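Local coordinates for Lmo0794 protein (Listeria monocytogenes, PDB 3EW7) that is of unknown function but probably binds NAD(P) through a Rossmann fold and may act as an oxidoreductase, at residues A[50-54]-A[81-86]; A[54-59]-A[88-92]; A[153-159]-A[184-190]. The protein carries 3 engineered substitutions. One frame throughout, in Å; residues are numbered along the deposited sequence.

Interaction 1 (A[50-54]-A[81-86]); sequences DIFDL and TSLDHL
A tight turn docked against the flank of a helix makes this contact, which lies where the chain leaves strand 45-48 and meets helix 79-90, the helix leading into strand 97-101. Residues 51-53 form a 3-10 turn, held by Asp-53 N to Asp-50 O (3.0 Å) and Leu-54 N to Ile-51 O (3.1 Å). Ahead of it, Asp-50 OD2 accepts from Phe-52 N (3.1 Å), an Asx turn. Residues 81-86 are regular helix. Phe-52 stands nearest Ser-82 (CA to CA 5.9 Å) and Leu-54 nearest Leu-86 (7.6 Å); about 382 Å² is buried. Such a turn after the third strand, with an acidic and an aliphatic residue in sequence, recalls the Asp-hydrophobic pair that borders the adenine of the cofactor in related Rossmann dehydrogenases, although no nucleotide is present here to test it. The polar join is a single bond: His-85, chi1 t, points at the turn and gives NE2 to Leu-54 O (2.8 Å, angle 146°). Phe-52 O lies over the imidazole face, 3.1 Å from His-85 NE2 but too badly angled to bond. Phe-52, chi1 m, lays its ring on the helix so that Ser-82 CB sits over one face, 4.0 Å from the ring centroid, a CH-pi contact; Ser-82 OG turns back to Lys-78 O and His-79 O. Beneath, Ile-51 in an extended tt rotamer sends CD1 to Ser-82 CB (3.7 Å) and to CD1 of Leu-86 (3.8 Å), where both side chains also reach Asp-67 of strand 64-67.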
# COMPACT_ATOMS: atom_id res chain seq x y z
N ASP A 50 -7.97 11.60 -1.48
CA ASP A 50 -8.15 10.64 -0.41
C ASP A 50 -8.45 9.33 -1.10
O ASP A 50 -8.97 9.31 -2.21
CB ASP A 50 -9.31 11.04 0.49
CG ASP A 50 -9.65 9.95 1.50
OD1 ASP A 50 -8.78 9.59 2.33
OD2 ASP A 50 -10.80 9.45 1.46
N ILE A 51 -8.13 8.23 -0.43
CA ILE A 51 -8.34 6.90 -0.97
C ILE A 51 -9.78 6.67 -1.45
O ILE A 51 -10.02 6.11 -2.52
CB ILE A 51 -7.93 5.84 0.09
CG1 ILE A 51 -7.91 4.45 -0.53
CG2 ILE A 51 -8.87 5.91 1.27
CD1 ILE A 51 -7.33 3.42 0.39
N PHE A 52 -10.73 7.13 -0.65
CA PHE A 52 -12.14 6.95 -0.97
C PHE A 52 -12.60 7.61 -2.26
O PHE A 52 -13.60 7.18 -2.85
CB PHE A 52 -12.99 7.46 0.20
CG PHE A 52 -13.02 6.51 1.35
CD1 PHE A 52 -13.75 5.33 1.27
CD2 PHE A 52 -12.28 6.76 2.50
CE1 PHE A 52 -13.75 4.41 2.31
CE2 PHE A 52 -12.27 5.84 3.56
CZ PHE A 52 -13.01 4.66 3.46
N ASP A 53 -11.88 8.63 -2.71
CA ASP A 53 -12.24 9.35 -3.93
C ASP A 53 -11.53 8.84 -5.17
O ASP A 53 -11.76 9.35 -6.27
CB ASP A 53 -11.93 10.84 -3.80
CG ASP A 53 -12.54 11.45 -2.57
OD1 ASP A 53 -13.73 11.19 -2.30
OD2 ASP A 53 -11.81 12.20 -1.88
N LEU A 54 -10.66 7.86 -5.00
CA LEU A 54 -9.92 7.31 -6.13
C LEU A 54 -10.78 6.60 -7.18
O LEU A 54 -11.61 5.74 -6.85
CB LEU A 54 -8.84 6.36 -5.60
CG LEU A 54 -7.44 6.93 -5.41
CD1 LEU A 54 -7.49 8.43 -5.16
CD2 LEU A 54 -6.75 6.19 -4.28
N THR A 81 -13.20 -0.69 4.98
CA THR A 81 -14.06 0.08 4.11
C THR A 81 -13.38 0.69 2.88
O THR A 81 -13.92 0.62 1.77
CB THR A 81 -14.80 1.16 4.94
OG1 THR A 81 -16.11 0.67 5.27
CG2 THR A 81 -14.94 2.44 4.18
N SER A 82 -12.21 1.29 3.07
CA SER A 82 -11.47 1.90 1.97
C SER A 82 -10.98 0.85 0.98
O SER A 82 -10.93 1.08 -0.23
CB SER A 82 -10.28 2.70 2.50
OG SER A 82 -9.49 1.91 3.37
N LEU A 83 -10.59 -0.32 1.49
CA LEU A 83 -10.13 -1.36 0.60
C LEU A 83 -11.30 -1.82 -0.25
O LEU A 83 -11.16 -2.06 -1.45
CB LEU A 83 -9.55 -2.54 1.39
CG LEU A 83 -9.07 -3.74 0.55
CD1 LEU A 83 -8.13 -3.27 -0.55
CD2 LEU A 83 -8.39 -4.76 1.45
N ASP A 84 -12.47 -1.93 0.37
CA ASP A 84 -13.65 -2.35 -0.36
C ASP A 84 -13.84 -1.43 -1.55
O ASP A 84 -14.14 -1.90 -2.65
CB ASP A 84 -14.89 -2.33 0.54
CG ASP A 84 -14.98 -3.54 1.46
OD1 ASP A 84 -14.18 -4.49 1.31
OD2 ASP A 84 -15.87 -3.56 2.34
N HIS A 85 -13.65 -0.13 -1.35
CA HIS A 85 -13.79 0.83 -2.44
C HIS A 85 -12.83 0.50 -3.58
O HIS A 85 -13.23 0.46 -4.75
CB HIS A 85 -13.52 2.25 -1.95
CG HIS A 85 -13.42 3.26 -3.06
ND1 HIS A 85 -14.49 3.61 -3.85
CD2 HIS A 85 -12.36 3.97 -3.53
CE1 HIS A 85 -14.10 4.48 -4.76
NE2 HIS A 85 -12.81 4.72 -4.59
N LEU A 86 -11.56 0.27 -3.26
CA LEU A 86 -10.57 -0.04 -4.27
C LEU A 86 -10.91 -1.34 -4.99
O LEU A 86 -10.71 -1.45 -6.20
CB LEU A 86 -9.17 -0.15 -3.64
CG LEU A 86 -8.61 1.16 -3.08
CD1 LEU A 86 -7.23 0.93 -2.48
CD2 LEU A 86 -8.52 2.20 -4.19

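Interaction 2 (A[54-59]-A[88-92]); sequences LTLSDL and SVLNG
Leu-54 opens the segment in extended conformation, presenting its carbonyl O to Val-89 CG2 at 3.8 Å while that oxygen accepts a hydrogen bond from His-85, one helical turn before Val-89. Thr-55 is still extended and turns its side chain away from the helix; as modelled, its N donates to Asp-58 OD1 (2.9 Å), though the position of OD1 is less certain. A short, weakly bonded helix follows at about 56-59. Leu-56 lies level with Val-89, CA to CA 5.7 Å. Its N is 3.3 Å from Val-89 CG1, and, with chi1 t and chi2 p, its CD1 comes to 4.0 Å from Leu-90 CD1. Leu-59, whose N bonds to Leu-56 O (2.9 Å), points at the partner segment and sets CD2 3.7 Å from Leu-90 CD2. Val-89, chi1 t, packs CG1 against Leu-56 CB (4.0 Å) and Leu-59 CD2 (4.3 Å), near the C-terminal end of helix 79-90. This is a joint between two connections of the Rossmann fold, those following strands 45-48 and 64-67. No hydrogen bond crosses it, and only about 225 Å² is buried, so aliphatic packing joins the pieces, by shape rather than by directed bonds.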
# COMPACT_ATOMS: atom_id res chain seq x y z
N LEU A 54 -10.66 7.86 -5.00
CA LEU A 54 -9.92 7.31 -6.13
C LEU A 54 -10.78 6.60 -7.18
O LEU A 54 -11.61 5.74 -6.85
CB LEU A 54 -8.84 6.36 -5.60
CG LEU A 54 -7.44 6.93 -5.41
CD1 LEU A 54 -7.49 8.43 -5.16
CD2 LEU A 54 -6.75 6.19 -4.28
N THR A 55 -10.58 6.98 -8.44
CA THR A 55 -11.34 6.37 -9.54
C THR A 55 -10.38 5.57 -10.39
O THR A 55 -9.20 5.91 -10.47
CB THR A 55 -11.95 7.42 -10.46
OG1 THR A 55 -10.89 8.09 -11.16
CG2 THR A 55 -12.75 8.43 -9.66
N LEU A 56 -10.88 4.53 -11.04
CA LEU A 56 -10.04 3.70 -11.91
C LEU A 56 -9.10 4.56 -12.75
O LEU A 56 -7.92 4.25 -12.91
CB LEU A 56 -10.90 2.84 -12.83
CG LEU A 56 -10.15 1.91 -13.80
CD1 LEU A 56 -9.42 0.82 -13.01
CD2 LEU A 56 -11.13 1.29 -14.78
N SER A 57 -9.64 5.66 -13.27
CA SER A 57 -8.86 6.58 -14.10
C SER A 57 -7.49 6.93 -13.52
O SER A 57 -6.47 6.67 -14.14
CB SER A 57 -9.65 7.87 -14.35
OG SER A 57 -8.89 8.79 -15.10
N ASP A 58 -7.46 7.52 -12.32
CA ASP A 58 -6.18 7.89 -11.73
C ASP A 58 -5.37 6.74 -11.14
O ASP A 58 -4.24 6.93 -10.69
CB ASP A 58 -6.36 9.01 -10.68
CG ASP A 58 -7.68 8.92 -9.94
OD1 ASP A 58 -8.09 7.80 -9.59
OD2 ASP A 58 -8.30 9.99 -9.70
N LEU A 59 -5.93 5.53 -11.16
CA LEU A 59 -5.22 4.37 -10.65
C LEU A 59 -4.48 3.66 -11.78
O LEU A 59 -3.35 3.20 -11.62
CB LEU A 59 -6.19 3.40 -9.99
CG LEU A 59 -6.01 3.13 -8.50
CD1 LEU A 59 -5.90 4.45 -7.75
CD2 LEU A 59 -7.18 2.30 -7.99
N SER A 88 -13.91 -2.65 -5.61
CA SER A 88 -14.96 -2.48 -6.62
C SER A 88 -14.45 -1.66 -7.81
O SER A 88 -14.79 -1.94 -8.97
CB SER A 88 -16.20 -1.80 -6.01
OG SER A 88 -15.99 -0.41 -5.78
N VAL A 89 -13.64 -0.66 -7.53
CA VAL A 89 -13.10 0.19 -8.57
C VAL A 89 -12.13 -0.59 -9.45
O VAL A 89 -12.05 -0.37 -10.66
CB VAL A 89 -12.38 1.40 -7.94
CG1 VAL A 89 -11.40 2.01 -8.93
CG2 VAL A 89 -13.40 2.44 -7.53
N LEU A 90 -11.40 -1.52 -8.84
CA LEU A 90 -10.42 -2.32 -9.56
C LEU A 90 -10.96 -3.59 -10.22
O LEU A 90 -10.27 -4.22 -11.02
CB LEU A 90 -9.28 -2.72 -8.61
CG LEU A 90 -7.88 -2.13 -8.76
CD1 LEU A 90 -7.82 -1.22 -9.97
CD2 LEU A 90 -7.51 -1.38 -7.50
N ASN A 91 -12.19 -3.96 -9.89
CA ASN A 91 -12.79 -5.17 -10.42
C ASN A 91 -12.73 -5.36 -11.94
O ASN A 91 -12.83 -4.39 -12.69
CB ASN A 91 -14.24 -5.28 -9.97
CG ASN A 91 -14.82 -6.64 -10.27
OD1 ASN A 91 -14.46 -7.63 -9.63
ND2 ASN A 91 -15.71 -6.70 -11.27
N GLY A 92 -12.59 -6.62 -12.37
CA GLY A 92 -12.52 -6.96 -13.79
C GLY A 92 -11.30 -6.32 -14.43
O GLY A 92 -11.35 -5.84 -15.56

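Interaction 3 (A[153-159]-A[184-190]); sequences ISPSAMF and FISMEDY
The loop following the sixth strand of the Rossmann sheet, which in related short-chain dehydrogenases borders the substrate side of the cleft, rests here on the start of helix 187-199. Strand 150-154 ends at Ser-154 and the chain runs on irregularly to Phe-159. Opposite it, Ile-185 and Ser-186 are extended and helix begins at Met-187. CA atoms of Ala-157 and Phe-184 are 5.5 Å apart, those of Met-158 and Ile-185 5.4 Å, and those of Pro-155 and Tyr-190 6.4 Å; about 516 Å² is buried. One weak backbone bond crosses, Ile-185 N to Met-158 O (3.4 Å), continued by Phe-159 CA to Ile-185 O (3.5 Å), a CA-H...O contact. Ser-186 is the N-cap, and with Asp-189 forms a capping box whose bonds are weak: Ser-186 N to Asp-189 OD2 and Glu-188 N to Ser-186 OG, both 3.4 Å, the place of OG being less sure. Aromatic groups fill the interior. Tyr-190, chi1 t, lies under Pro-155, whose CB is 3.8 Å from its ring centroid (CH-pi). Tyr-190 OH comes to 2.7 Å from Ile-153 O, at too poor an angle for a hydrogen bond, and 3.5 Å from Ile-153 CG2. Selenomethionine Met-187 covers a face of Phe-159 with CE 3.5 Å and SE 4.3 Å from the ring centroid, a Met-aromatic contact, while Ile-185 CG2 reaches Phe-159 CD1 at 3.7 Å.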
# COMPACT_ATOMS: atom_id res chain seq x y z
N ILE A 153 0.59 -8.08 1.78
CA ILE A 153 1.88 -8.36 2.41
C ILE A 153 1.92 -8.06 3.92
O ILE A 153 1.49 -6.99 4.37
CB ILE A 153 3.03 -7.59 1.70
CG1 ILE A 153 4.37 -8.03 2.27
CG2 ILE A 153 2.84 -6.09 1.86
CD1 ILE A 153 5.55 -7.41 1.56
N SER A 154 2.44 -9.02 4.68
CA SER A 154 2.58 -8.91 6.12
C SER A 154 4.06 -9.01 6.48
O SER A 154 4.83 -9.71 5.83
CB SER A 154 1.82 -10.03 6.83
OG SER A 154 0.42 -9.83 6.73
N PRO A 155 4.48 -8.28 7.53
CA PRO A 155 5.87 -8.28 7.98
C PRO A 155 6.19 -9.53 8.78
O PRO A 155 5.30 -10.17 9.34
CB PRO A 155 5.94 -7.03 8.83
CG PRO A 155 4.61 -7.04 9.48
CD PRO A 155 3.67 -7.35 8.33
N SER A 156 7.47 -9.86 8.84
CA SER A 156 7.90 -11.03 9.58
C SER A 156 7.76 -10.94 11.11
O SER A 156 7.13 -11.82 11.72
CB SER A 156 9.36 -11.38 9.20
OG SER A 156 10.19 -10.23 9.18
N ALA A 157 8.29 -9.89 11.73
CA ALA A 157 8.26 -9.81 13.19
C ALA A 157 7.57 -8.65 13.94
O ALA A 157 6.49 -8.83 14.50
CB ALA A 157 9.68 -9.95 13.72
N MSE A 158 8.23 -7.49 13.98
CA MSE A 158 7.68 -6.31 14.68
C MSE A 158 8.58 -5.08 14.54
O MSE A 158 9.81 -5.18 14.62
CB MSE A 158 7.50 -6.61 16.17
CG MSE A 158 6.76 -5.52 16.96
SE MSE A 158 4.81 -5.60 16.73
CE MSE A 158 4.41 -6.67 18.33
N PHE A 159 7.96 -3.92 14.36
CA PHE A 159 8.71 -2.67 14.26
C PHE A 159 8.50 -1.83 15.51
O PHE A 159 7.43 -1.87 16.14
CB PHE A 159 8.27 -1.80 13.07
CG PHE A 159 7.24 -2.43 12.16
CD1 PHE A 159 7.64 -3.20 11.07
CD2 PHE A 159 5.88 -2.21 12.37
CE1 PHE A 159 6.69 -3.73 10.20
CE2 PHE A 159 4.93 -2.74 11.50
CZ PHE A 159 5.34 -3.50 10.41
N PHE A 184 14.72 -9.11 15.03
CA PHE A 184 13.38 -8.64 14.69
C PHE A 184 13.40 -7.77 13.43
O PHE A 184 14.28 -7.94 12.59
CB PHE A 184 12.79 -7.91 15.89
CG PHE A 184 13.11 -8.59 17.18
CD1 PHE A 184 12.55 -9.83 17.49
CD2 PHE A 184 14.08 -8.05 18.03
CE1 PHE A 184 12.96 -10.53 18.63
CE2 PHE A 184 14.49 -8.75 19.17
CZ PHE A 184 13.93 -9.99 19.47
N ILE A 185 12.48 -6.81 13.30
CA ILE A 185 12.42 -6.07 12.04
C ILE A 185 12.33 -4.53 11.89
O ILE A 185 11.53 -3.85 12.54
CB ILE A 185 11.29 -6.73 11.18
CG1 ILE A 185 11.93 -7.62 10.11
CG2 ILE A 185 10.32 -5.69 10.65
CD1 ILE A 185 12.59 -6.86 8.97
N SER A 186 13.17 -4.02 10.98
CA SER A 186 13.24 -2.59 10.66
C SER A 186 12.22 -2.28 9.57
O SER A 186 11.96 -3.11 8.71
CB SER A 186 14.65 -2.24 10.17
OG SER A 186 14.71 -0.91 9.69
N MSE A 187 11.66 -1.08 9.60
CA MSE A 187 10.68 -0.69 8.60
C MSE A 187 11.31 -0.66 7.21
O MSE A 187 10.68 -1.03 6.22
CB MSE A 187 10.09 0.69 8.93
CG MSE A 187 8.87 1.08 8.10
SE MSE A 187 7.35 -0.15 8.22
CE MSE A 187 6.72 0.22 10.01
N GLU A 188 12.56 -0.21 7.14
CA GLU A 188 13.25 -0.14 5.87
C GLU A 188 13.49 -1.54 5.29
O GLU A 188 13.59 -1.70 4.08
CB GLU A 188 14.57 0.64 6.00
CG GLU A 188 15.11 0.79 7.42
CD GLU A 188 14.33 1.82 8.26
OE1 GLU A 188 13.90 1.48 9.39
OE2 GLU A 188 14.16 2.97 7.79
N ASP A 189 13.57 -2.55 6.15
CA ASP A 189 13.77 -3.91 5.66
C ASP A 189 12.47 -4.35 5.00
O ASP A 189 12.48 -5.02 3.96
CB ASP A 189 14.10 -4.89 6.80
CG ASP A 189 15.47 -4.64 7.41
OD1 ASP A 189 16.44 -4.38 6.65
OD2 ASP A 189 15.57 -4.73 8.65
N TYR A 190 11.35 -3.96 5.61
CA TYR A 190 10.02 -4.29 5.13
C TYR A 190 9.82 -3.65 3.76
O TYR A 190 9.23 -4.24 2.87
CB TYR A 190 8.97 -3.80 6.13
CG TYR A 190 7.56 -4.33 5.91
CD1 TYR A 190 7.33 -5.68 5.68
CD2 TYR A 190 6.47 -3.46 5.94
CE1 TYR A 190 6.03 -6.17 5.48
CE2 TYR A 190 5.17 -3.94 5.74
CZ TYR A 190 4.96 -5.29 5.51
OH TYR A 190 3.69 -5.76 5.29

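From the N terminus, the first segments of interactions 1 and 2 follow strand 45-48 and share Leu-54. The chain then passes through strand 64-67 and returns along helix 79-90, where interaction 1 closes its loop of 26 residues and, a turn later, interaction 2 closes one of 28. Their segments alternate, so the two loops cross; they touch through Leu-86 and Leu-59. Together they tie the connection after edge strand 45-48 to that helix. Interaction 3 comes later and in series, spanning 24 residues, 21 of them not modelled, and joins strand 150-154 to helix 187-199. It lies on the opposite side of the chain's centre, about 25 and 29 Å from the others, centre to centre.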